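Long-range contacts in GCN5-related N-acetyltransferase (Brucella melitensis biovar Abortus, PDB 4J3G), which probably transfers an acetyl group from acetyl-coenzyme A to an amine, perhaps the N-terminal alanine of a ribosomal protein, as a member of the GNAT family: residues Ala89-Phe94 with His102-Ser107; Leu123-Ile128 with Arg155-Glu160; Val138-Ile143 with Leu178-Lys183; Arg27-Ala32 with Val76-Arg81. One frame throughout, in Å; residues are numbered along the deposited sequence.

Contact 1. Residues Ala89-Phe94 with His102-Ser107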
# COMPACT_ATOMS: atom_id res chain seq x y z
N ALA A 89 -7.84 -18.24 1.63
CA ALA A 89 -7.69 -17.00 0.85
C ALA A 89 -8.54 -15.89 1.42
O ALA A 89 -9.64 -16.12 1.96
CB ALA A 89 -8.07 -17.20 -0.63
N SER A 90 -8.04 -14.67 1.27
CA SER A 90 -8.82 -13.54 1.68
C SER A 90 -8.43 -12.30 0.90
O SER A 90 -7.52 -12.31 0.09
CB SER A 90 -8.66 -13.32 3.20
OG SER A 90 -9.65 -12.43 3.68
N TYR A 91 -9.19 -11.24 1.12
CA TYR A 91 -8.79 -9.92 0.65
C TYR A 91 -9.17 -8.88 1.65
O TYR A 91 -10.05 -9.10 2.50
CB TYR A 91 -9.33 -9.59 -0.73
CG TYR A 91 -10.78 -9.41 -0.85
CD1 TYR A 91 -11.43 -8.24 -0.37
CD2 TYR A 91 -11.55 -10.34 -1.53
CE1 TYR A 91 -12.79 -8.09 -0.51
CE2 TYR A 91 -12.91 -10.16 -1.68
CZ TYR A 91 -13.52 -9.04 -1.18
OH TYR A 91 -14.90 -8.91 -1.32
N GLY A 92 -8.42 -7.77 1.61
CA GLY A 92 -8.66 -6.64 2.50
C GLY A 92 -8.27 -5.34 1.82
O GLY A 92 -8.03 -5.30 0.62
N PRO A 93 -8.21 -4.27 2.58
CA PRO A 93 -8.00 -2.99 1.96
C PRO A 93 -6.64 -2.89 1.27
O PRO A 93 -5.64 -3.40 1.78
CB PRO A 93 -8.05 -2.02 3.15
CG PRO A 93 -8.81 -2.73 4.20
CD PRO A 93 -8.49 -4.17 4.03
N PHE A 94 -6.62 -2.33 0.07
CA PHE A 94 -5.35 -2.12 -0.65
C PHE A 94 -4.56 -0.97 -0.02
O PHE A 94 -3.38 -1.13 0.32
CB PHE A 94 -5.63 -1.84 -2.14
CG PHE A 94 -4.41 -1.40 -2.90
CD1 PHE A 94 -3.27 -2.18 -2.89
CD2 PHE A 94 -4.40 -0.20 -3.56
CE1 PHE A 94 -2.15 -1.78 -3.59
CE2 PHE A 94 -3.28 0.22 -4.25
CZ PHE A 94 -2.15 -0.56 -4.25
N HIS A 102 -12.84 0.89 -3.24
CA HIS A 102 -13.24 -0.15 -4.18
C HIS A 102 -12.08 -0.99 -4.70
O HIS A 102 -12.27 -1.80 -5.63
CB HIS A 102 -13.98 0.42 -5.38
CG HIS A 102 -15.09 1.33 -5.00
ND1 HIS A 102 -16.26 0.86 -4.45
CD2 HIS A 102 -15.18 2.68 -5.01
CE1 HIS A 102 -17.02 1.89 -4.11
NE2 HIS A 102 -16.41 3.00 -4.49
N SER A 103 -10.90 -0.82 -4.11
CA SER A 103 -9.79 -1.68 -4.42
C SER A 103 -9.42 -2.52 -3.21
O SER A 103 -9.31 -1.99 -2.10
CB SER A 103 -8.58 -0.87 -4.86
OG SER A 103 -8.92 -0.05 -5.98
N SER A 104 -9.18 -3.80 -3.43
CA SER A 104 -8.82 -4.74 -2.38
C SER A 104 -7.60 -5.54 -2.80
O SER A 104 -7.46 -5.95 -3.98
CB SER A 104 -9.98 -5.69 -2.10
OG SER A 104 -11.11 -5.01 -1.60
N GLU A 105 -6.73 -5.83 -1.84
CA GLU A 105 -5.58 -6.66 -2.11
C GLU A 105 -5.84 -8.07 -1.61
O GLU A 105 -6.27 -8.26 -0.45
CB GLU A 105 -4.32 -6.12 -1.41
CG GLU A 105 -3.16 -7.07 -1.59
CD GLU A 105 -1.81 -6.41 -1.35
OE1 GLU A 105 -1.75 -5.14 -1.27
OE2 GLU A 105 -0.82 -7.18 -1.27
N LEU A 106 -5.57 -9.07 -2.45
CA LEU A 106 -5.93 -10.43 -2.10
C LEU A 106 -4.70 -11.26 -1.78
O LEU A 106 -3.59 -10.95 -2.25
CB LEU A 106 -6.86 -11.07 -3.16
CG LEU A 106 -6.39 -11.74 -4.44
CD1 LEU A 106 -7.61 -12.15 -5.25
CD2 LEU A 106 -5.48 -10.89 -5.28
N SER A 107 -4.90 -12.30 -0.96
CA SER A 107 -3.86 -13.25 -0.60
C SER A 107 -4.41 -14.66 -0.62
O SER A 107 -5.56 -14.90 -0.28
CB SER A 107 -3.36 -12.97 0.80
OG SER A 107 -2.74 -11.71 0.89
O HOH W 1 -8.29 -0.09 -0.25
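Tyr91 and Leu106 face each other across a non-hydrogen-bonded antiparallel pair, their CB atoms 3.8 Å apart on the sheet face that helix 119-133 covers. The chi1 of Tyr91, 67°, sets CG between its backbone N and carbonyl carbon; from there the ring stands off the sheet, and its CD1 side meets Ser104 CB at 3.4 Å, obliquely. A small serine leaves space for this ring, whose other neighbours include Leu127 and Ala131 of the helix. The branched end of Leu106 leads away from Ala89-Phe94 toward Leu124 and strand 138-144, as suits a buried aliphatic residue between sheet and helix.

On the other face, Glu105 is extended, with CG opposite its backbone N (chi1 174°). Its OE1 comes to the edge of the Phe94 ring, in the ring plane and 3.7 Å from CD1, where the weakly positive C-H rim suits a carboxylate; the two planes are 42° apart. The same oxygen forms a salt bridge with Arg95 of the second subunit, and Phe94 packs on Leu165 of that subunit.

Paired backbone bonds hold the register: Ser107 N gives to Ser90 O at 2.8 Å, and Glu105 N to Gly92 O at 2.8 Å. Gly92 accommodates the following Pro93, whose CD would crowd a side chain here. Beyond the proline the strands part; Phe94 N reaches Ser103 O only weakly, at 3.5 Å. This is the antiparallel hairpin of strands 84-93 and 103-110, which forms the centre of the GNAT sheet.

Contact 2. Residues Leu123-Ile128 with Arg155-Glu160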
# COMPACT_ATOMS: atom_id res chain seq x y z
N LEU A 123 -9.01 -21.62 -5.02
CA LEU A 123 -9.26 -20.56 -4.09
C LEU A 123 -9.36 -19.17 -4.75
O LEU A 123 -10.26 -18.39 -4.42
CB LEU A 123 -8.18 -20.52 -3.02
CG LEU A 123 -8.32 -21.60 -1.95
CD1 LEU A 123 -7.01 -21.72 -1.20
CD2 LEU A 123 -9.48 -21.29 -1.02
N LEU A 124 -8.41 -18.84 -5.64
CA LEU A 124 -8.40 -17.54 -6.30
C LEU A 124 -9.68 -17.38 -7.09
O LEU A 124 -10.37 -16.34 -7.02
CB LEU A 124 -7.19 -17.44 -7.25
CG LEU A 124 -6.98 -16.13 -7.97
CD1 LEU A 124 -6.97 -14.98 -6.98
CD2 LEU A 124 -5.69 -16.15 -8.80
N ALA A 125 -10.04 -18.44 -7.83
CA ALA A 125 -11.23 -18.34 -8.64
C ALA A 125 -12.46 -18.04 -7.81
O ALA A 125 -13.30 -17.25 -8.22
CB ALA A 125 -11.44 -19.60 -9.47
N GLU A 126 -12.59 -18.68 -6.66
CA GLU A 126 -13.79 -18.46 -5.83
C GLU A 126 -13.76 -17.10 -5.14
O GLU A 126 -14.78 -16.41 -5.02
CB GLU A 126 -13.94 -19.57 -4.79
CG GLU A 126 -15.25 -19.47 -3.99
CD GLU A 126 -16.51 -19.26 -4.83
OE1 GLU A 126 -16.68 -19.93 -5.91
OE2 GLU A 126 -17.35 -18.45 -4.40
N LEU A 127 -12.57 -16.68 -4.70
CA LEU A 127 -12.45 -15.36 -4.10
C LEU A 127 -12.84 -14.25 -5.08
O LEU A 127 -13.47 -13.26 -4.69
CB LEU A 127 -11.02 -15.11 -3.63
CG LEU A 127 -10.84 -14.00 -2.58
CD1 LEU A 127 -11.64 -14.30 -1.33
CD2 LEU A 127 -9.37 -13.85 -2.21
N ILE A 128 -12.43 -14.37 -6.34
CA ILE A 128 -12.80 -13.44 -7.38
C ILE A 128 -14.33 -13.35 -7.49
O ILE A 128 -14.89 -12.27 -7.63
CB ILE A 128 -12.22 -13.86 -8.77
CG1 ILE A 128 -10.72 -13.60 -8.83
CG2 ILE A 128 -12.90 -13.13 -9.89
CD1 ILE A 128 -10.02 -14.22 -10.05
N ARG A 155 -2.19 -14.80 -13.58
CA ARG A 155 -2.43 -14.48 -14.97
C ARG A 155 -3.52 -15.36 -15.60
O ARG A 155 -4.29 -14.89 -16.40
CB ARG A 155 -1.15 -14.56 -15.79
CG ARG A 155 -1.32 -14.04 -17.19
CD ARG A 155 -0.10 -13.32 -17.75
NE ARG A 155 1.21 -13.89 -17.41
CZ ARG A 155 2.31 -13.17 -17.13
NH1 ARG A 155 2.25 -11.84 -17.03
NH2 ARG A 155 3.46 -13.78 -16.87
N SER A 156 -3.56 -16.62 -15.20
CA SER A 156 -4.56 -17.57 -15.69
C SER A 156 -5.98 -17.17 -15.35
O SER A 156 -6.95 -17.59 -16.02
CB SER A 156 -4.26 -19.02 -15.23
OG SER A 156 -4.65 -19.28 -13.85
N GLN A 157 -6.12 -16.34 -14.32
CA GLN A 157 -7.41 -15.87 -13.90
C GLN A 157 -7.69 -14.43 -14.36
O GLN A 157 -8.66 -13.83 -13.93
CB GLN A 157 -7.48 -15.91 -12.36
CG GLN A 157 -7.36 -17.29 -11.77
CD GLN A 157 -8.45 -18.16 -12.30
OE1 GLN A 157 -9.62 -17.82 -12.19
NE2 GLN A 157 -8.08 -19.26 -12.94
N GLY A 158 -6.87 -13.88 -15.24
CA GLY A 158 -7.18 -12.62 -15.85
C GLY A 158 -6.50 -11.44 -15.23
O GLY A 158 -6.75 -10.33 -15.63
N PHE A 159 -5.60 -11.68 -14.27
CA PHE A 159 -4.76 -10.62 -13.75
C PHE A 159 -3.70 -10.21 -14.80
O PHE A 159 -3.24 -11.07 -15.55
CB PHE A 159 -4.05 -11.06 -12.49
CG PHE A 159 -4.93 -11.08 -11.27
CD1 PHE A 159 -5.89 -12.07 -11.09
CD2 PHE A 159 -4.80 -10.10 -10.30
CE1 PHE A 159 -6.72 -12.06 -9.96
CE2 PHE A 159 -5.60 -10.12 -9.16
CZ PHE A 159 -6.58 -11.08 -9.02
N GLU A 160 -3.37 -8.92 -14.85
CA GLU A 160 -2.30 -8.38 -15.71
C GLU A 160 -1.23 -7.76 -14.85
O GLU A 160 -1.52 -7.27 -13.75
CB GLU A 160 -2.85 -7.32 -16.70
CG GLU A 160 -3.97 -7.82 -17.62
CD GLU A 160 -4.10 -7.04 -18.94
OE1 GLU A 160 -3.79 -5.81 -19.00
OE2 GLU A 160 -4.51 -7.66 -19.95
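Leu124 and Ile128, one turn apart on helix 119-133, meet Gln157 and Phe159 where the chain leaves helix 148-156 for strand 160-171, so the contact joins helix 119-133 to the loop that links those two elements, on one side of the GNAT sheet. The packing of aliphatic groups on one another comes first. Leu124 sends CD2 to within 3.6 Å of Gln157 CG, the two side chains running antiparallel alongside each other. Its chi1 of -177° carries CG opposite the backbone N and across the gap. Ile128 crosses Gln157, its CD1 3.8 Å from Gln157 CB. Gln157 takes part through its aliphatic portion: the chain bends at chi2 (-59°), which leaves CB and CG against the two helix residues, and methylene groups suit this partly exposed border.

Polar bonds run beside the contact, and none crosses it. Gly158 N closes the turn on Arg155 O at 3.0 Å. Gly158 itself adopts a positive phi (99°), at which a side chain would collide with the carbonyl oxygen of the residue before, so glycine suits the place.

The Phe159 ring is the aromatic element, buried among Leu106, Met181 and Lys183 of the sheet and meeting His154 edge-to-face. Both helix residues add an aliphatic branch to it. Leu124 CD1 approaches Phe159 CE1 obliquely at 4.2 Å, so that a branched leucine touches both partners at once. Ile128, extended through chi2, brings its CD1 methyl to the edge of the Phe159 ring, 3.9 Å from CE1.

Contact 3. Residues Val138-Ile143 with Leu178-Lys183. With EDO (1,2-ethanediol), chain G.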
# COMPACT_ATOMS: atom_id res chain seq x y z
N VAL A 138 -11.53 -3.34 -8.23
CA VAL A 138 -10.20 -3.85 -8.59
C VAL A 138 -9.68 -4.78 -7.53
O VAL A 138 -9.67 -4.42 -6.34
CB VAL A 138 -9.14 -2.71 -8.77
CG1 VAL A 138 -7.82 -3.30 -9.26
CG2 VAL A 138 -9.62 -1.67 -9.73
N LEU A 139 -9.19 -5.96 -7.95
CA LEU A 139 -8.32 -6.79 -7.11
C LEU A 139 -6.84 -6.59 -7.43
O LEU A 139 -6.42 -6.59 -8.59
CB LEU A 139 -8.65 -8.29 -7.23
CG LEU A 139 -10.05 -8.66 -6.70
CD1 LEU A 139 -10.44 -10.05 -7.24
CD2 LEU A 139 -10.07 -8.61 -5.20
N ILE A 140 -6.06 -6.41 -6.39
CA ILE A 140 -4.61 -6.30 -6.51
C ILE A 140 -3.91 -7.51 -5.89
O ILE A 140 -4.27 -7.94 -4.80
CB ILE A 140 -4.15 -5.03 -5.81
CG1 ILE A 140 -4.80 -3.79 -6.43
CG2 ILE A 140 -2.63 -4.88 -5.89
CD1 ILE A 140 -4.34 -3.50 -7.84
N ALA A 141 -2.88 -8.04 -6.58
CA ALA A 141 -1.99 -9.05 -6.03
C ALA A 141 -0.59 -8.42 -5.97
O ALA A 141 -0.14 -7.84 -6.93
CB ALA A 141 -1.98 -10.30 -6.87
N GLY A 142 0.05 -8.55 -4.80
CA GLY A 142 1.46 -8.24 -4.64
C GLY A 142 2.20 -9.52 -4.49
O GLY A 142 1.97 -10.29 -3.54
N ILE A 143 3.10 -9.80 -5.44
CA ILE A 143 3.75 -11.07 -5.56
C ILE A 143 5.25 -10.86 -5.61
O ILE A 143 5.74 -9.96 -6.29
CB ILE A 143 3.30 -11.78 -6.85
CG1 ILE A 143 1.76 -11.87 -6.88
CG2 ILE A 143 3.97 -13.14 -6.96
CD1 ILE A 143 1.18 -12.34 -8.22
N LEU A 178 8.77 -6.46 -5.38
CA LEU A 178 7.33 -6.66 -5.35
C LEU A 178 6.71 -6.40 -6.72
O LEU A 178 6.76 -5.28 -7.21
CB LEU A 178 6.70 -5.75 -4.31
CG LEU A 178 5.16 -5.83 -4.12
CD1 LEU A 178 4.77 -7.14 -3.50
CD2 LEU A 178 4.63 -4.70 -3.25
N LEU A 179 6.08 -7.41 -7.32
CA LEU A 179 5.36 -7.23 -8.56
C LEU A 179 3.89 -7.06 -8.22
O LEU A 179 3.33 -7.83 -7.40
CB LEU A 179 5.51 -8.46 -9.47
CG LEU A 179 4.50 -8.47 -10.62
CD1 LEU A 179 4.78 -7.49 -11.73
CD2 LEU A 179 4.44 -9.83 -11.22
N PHE A 180 3.29 -5.99 -8.75
CA PHE A 180 1.86 -5.82 -8.63
C PHE A 180 1.17 -6.33 -9.91
O PHE A 180 1.62 -6.06 -11.04
CB PHE A 180 1.50 -4.34 -8.40
CG PHE A 180 1.61 -3.86 -6.97
CD1 PHE A 180 0.98 -4.51 -5.95
CD2 PHE A 180 2.29 -2.68 -6.68
CE1 PHE A 180 1.04 -4.04 -4.64
CE2 PHE A 180 2.36 -2.22 -5.37
CZ PHE A 180 1.72 -2.90 -4.35
N MET A 181 0.07 -7.08 -9.71
CA MET A 181 -0.87 -7.44 -10.75
C MET A 181 -2.22 -7.01 -10.33
O MET A 181 -2.49 -6.86 -9.13
CB MET A 181 -0.92 -8.98 -10.98
CG MET A 181 0.44 -9.57 -11.27
SD MET A 181 0.44 -11.32 -11.62
CE MET A 181 -0.09 -11.28 -13.31
N GLN A 182 -3.10 -6.86 -11.31
CA GLN A 182 -4.45 -6.37 -11.02
C GLN A 182 -5.43 -7.06 -11.93
O GLN A 182 -5.10 -7.49 -13.08
CB GLN A 182 -4.58 -4.83 -11.19
CG GLN A 182 -4.56 -4.35 -12.62
CD GLN A 182 -4.84 -2.86 -12.75
OE1 GLN A 182 -4.02 -2.14 -13.24
NE2 GLN A 182 -5.99 -2.42 -12.27
N LYS A 183 -6.66 -7.10 -11.43
CA LYS A 183 -7.82 -7.58 -12.20
C LYS A 183 -8.98 -6.57 -11.97
O LYS A 183 -9.37 -6.32 -10.85
CB LYS A 183 -8.24 -8.98 -11.75
CG LYS A 183 -9.30 -9.61 -12.65
CD LYS A 183 -9.79 -10.97 -12.17
CE LYS A 183 -11.02 -11.45 -12.97
NZ LYS A 183 -10.72 -11.65 -14.41
C1 EDO G . 4.67 -11.08 -0.97
O1 EDO G . 3.56 -11.93 -1.35
C2 EDO G . 4.19 -9.66 -0.74
O2 EDO G . 3.76 -9.60 0.60
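Ile140 sits between Phe180 and Gln182 on one face of the antiparallel strand pair and divides its branches between them. CG2 comes obliquely to the Phe180 ring, 3.6 Å from CD1, while CD1 of the isoleucine, bent round by a chi2 of -68°, meets Gln182 CB at 3.6 Å. The Phe180 ring turns an edge to the backbone, with Ala141 O in its plane. Beside it, Gly142 leaves room for a methyl: Leu178 CD1 lies 3.6 Å from Gly142 C, and glycine, without a side chain, lets this methyl come close to the backbone.

The other face carries Ile143 and Met181. A chi1 of -54° and an extended chi2 carry Met181 SD to Ile143 CD1, 3.6 Å away; the unbranched thioether packs against the branched isoleucine. Small Ala141 admits His154 of helix 148-156.

Six backbone bonds fix this register, in three hydrogen-bonded pairs: Leu139 with Lys183, Ala141 with Met181, Ile143 with Leu179. The bond from Ala141 N to Met181 O, 2.8 Å, is close to straight (170°). In the GNAT fold this is where the C-terminal strand inserts, so that strand 174-184 lies between 138-144 and 160-171.

Farther out, Gln182 extends to the subunit interface, where its OE1 accepts a hydrogen bond from Lys166 N of the second subunit, and Leu165 of that subunit packs on Ile140. Lys183 lies along the opposite face, its long aliphatic chain against Ile128 and Phe159, and delivers NZ to Gln157 O. An ethanediol, probably from the crystallisation liquor, lies with C2 3.8 Å from Leu178 CD1.

Contact 4. Residues Arg27-Ala32 with Val76-Arg81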
# COMPACT_ATOMS: atom_id res chain seq x y z
N ARG A 27 -15.33 -23.11 1.19
CA ARG A 27 -16.36 -22.54 2.05
C ARG A 27 -15.76 -21.44 2.90
O ARG A 27 -14.53 -21.25 2.92
CB ARG A 27 -16.94 -23.63 2.99
CG ARG A 27 -15.92 -24.23 3.94
CD ARG A 27 -16.50 -25.20 4.96
NE ARG A 27 -15.45 -25.88 5.72
CZ ARG A 27 -14.77 -25.35 6.75
NH1 ARG A 27 -15.00 -24.12 7.16
NH2 ARG A 27 -13.83 -26.07 7.36
N HIS A 28 -16.61 -20.71 3.60
CA HIS A 28 -16.14 -19.65 4.46
C HIS A 28 -15.53 -20.20 5.73
O HIS A 28 -16.00 -21.21 6.25
CB HIS A 28 -17.26 -18.70 4.83
CG HIS A 28 -17.75 -17.89 3.69
ND1 HIS A 28 -17.31 -16.61 3.44
CD2 HIS A 28 -18.62 -18.18 2.70
CE1 HIS A 28 -17.89 -16.15 2.35
NE2 HIS A 28 -18.69 -17.08 1.88
N ALA A 29 -14.49 -19.52 6.22
CA ALA A 29 -13.79 -19.93 7.43
C ALA A 29 -14.65 -19.71 8.66
O ALA A 29 -15.35 -18.71 8.76
CB ALA A 29 -12.49 -19.14 7.60
N THR A 30 -14.54 -20.62 9.60
CA THR A 30 -15.19 -20.46 10.91
C THR A 30 -14.12 -20.41 11.98
O THR A 30 -12.95 -20.68 11.70
CB THR A 30 -16.15 -21.65 11.19
OG1 THR A 30 -15.38 -22.86 11.27
CG2 THR A 30 -17.17 -21.77 10.08
N GLU A 31 -14.55 -20.14 13.20
CA GLU A 31 -13.67 -20.12 14.34
C GLU A 31 -12.97 -21.47 14.52
O GLU A 31 -11.82 -21.52 14.93
CB GLU A 31 -14.46 -19.75 15.60
CG GLU A 31 -13.61 -19.35 16.80
CD GLU A 31 -12.99 -17.95 16.69
OE1 GLU A 31 -13.15 -17.27 15.66
OE2 GLU A 31 -12.32 -17.54 17.66
N ALA A 32 -13.68 -22.56 14.22
CA ALA A 32 -13.12 -23.94 14.22
C ALA A 32 -11.89 -24.15 13.33
O ALA A 32 -11.10 -25.09 13.55
CB ALA A 32 -14.21 -24.91 13.80
N VAL A 76 -13.28 -14.58 4.11
CA VAL A 76 -12.18 -15.53 4.28
C VAL A 76 -12.66 -16.92 3.84
O VAL A 76 -13.55 -17.48 4.44
CB VAL A 76 -11.65 -15.61 5.72
CG1 VAL A 76 -10.45 -16.53 5.72
CG2 VAL A 76 -11.26 -14.23 6.27
N LEU A 77 -12.03 -17.46 2.80
CA LEU A 77 -12.36 -18.75 2.26
C LEU A 77 -11.33 -19.80 2.69
O LEU A 77 -10.09 -19.52 2.75
CB LEU A 77 -12.40 -18.71 0.73
CG LEU A 77 -13.35 -17.66 0.17
CD1 LEU A 77 -13.34 -17.72 -1.34
CD2 LEU A 77 -14.75 -17.82 0.74
N VAL A 78 -11.81 -21.03 2.93
CA VAL A 78 -10.90 -22.14 3.13
C VAL A 78 -11.13 -23.24 2.10
O VAL A 78 -12.25 -23.41 1.60
CB VAL A 78 -11.00 -22.73 4.56
CG1 VAL A 78 -10.60 -21.70 5.59
CG2 VAL A 78 -12.39 -23.24 4.85
N ALA A 79 -10.07 -23.96 1.78
CA ALA A 79 -10.18 -25.15 0.98
C ALA A 79 -10.04 -26.36 1.90
O ALA A 79 -9.06 -26.48 2.64
CB ALA A 79 -9.12 -25.16 -0.08
N GLU A 80 -10.99 -27.28 1.79
CA GLU A 80 -11.01 -28.50 2.57
C GLU A 80 -10.89 -29.72 1.65
O GLU A 80 -11.58 -29.79 0.64
CB GLU A 80 -12.30 -28.57 3.38
CG GLU A 80 -12.29 -29.67 4.44
CD GLU A 80 -13.65 -29.88 5.07
OE1 GLU A 80 -14.22 -28.90 5.60
OE2 GLU A 80 -14.15 -31.05 5.05
N ARG A 81 -10.01 -30.66 2.02
CA ARG A 81 -9.75 -31.89 1.24
C ARG A 81 -9.51 -33.04 2.22
O ARG A 81 -8.70 -32.91 3.15
CB ARG A 81 -8.49 -31.73 0.36
CG ARG A 81 -8.32 -32.80 -0.70
CD ARG A 81 -7.17 -32.52 -1.64
NE ARG A 81 -5.89 -32.48 -0.96
CZ ARG A 81 -4.76 -32.06 -1.51
NH1 ARG A 81 -4.74 -31.61 -2.75
NH2 ARG A 81 -3.63 -32.07 -0.80
O HOH W 2 -15.82 -15.15 5.19
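A chi1 of 62° turns Arg27 CG between its backbone N and carbonyl carbon, and an extended chain from there to NE lays the guanidinium beside Val78 and Glu80. Glu80, itself extended with chi1 -168°, brings OE1 into the guanidinium plane. The resulting salt bridge is long, NE to OE1 3.3 Å, with the two planar groups turned 71° apart, and NH2 adds a weak bond to the same oxygen. Val78 CG2 lies under one guanidinium face, 3.6 Å from NH1. NH1 also bonds to His28 O and makes a salt bridge with Asp33, so the guanidinium is held on two sides, by Glu80 at NE and NH2 and by His28 O and Asp33 at NH1.

Strand 25-28 is here the outer strand of the GNAT sheet, antiparallel to 76-81. Val78 N binds Arg27 O at 2.7 Å, nearly straight, and Ala29 N continues the pairing to Val76 O at 2.9 Å.

On the other side of the strand, Leu77 CD2 sits over the centre of the His28 ring, a CH-pi contact at 4.0 Å from the centroid. Water joins His28 ND1 to Val76 N. Ala29, its CB directed toward strand 76-81, is small enough to rest on Val76 CG1 and Val78 CG1, both 3.8 Å away.

Contacts 4, 1 and 3 follow one another across a single sheet. Contact 4 adjoins contact 1 through Ala89 N and Leu77 O, 2.8 Å apart, and contact 1 adjoins contact 3 through Ser104 O and Ile140 N, also 2.8 Å apart. The centres of contacts 3 and 4 are about 23 Å apart. Contact 2 packs over one face, where Leu124 CD1 meets Leu106 CD1 of contact 1 at 3.4 Å, while Glu160, entering strand 160-171, joins contact 3 edge-on through N and Gln182 O, 2.9 Å. In GNAT enzymes acetyl-coenzyme A usually binds where the strands equivalent to 103-110 and 138-144 splay apart, so contacts 1 and 3 probably border that cleft. The second subunit touches both.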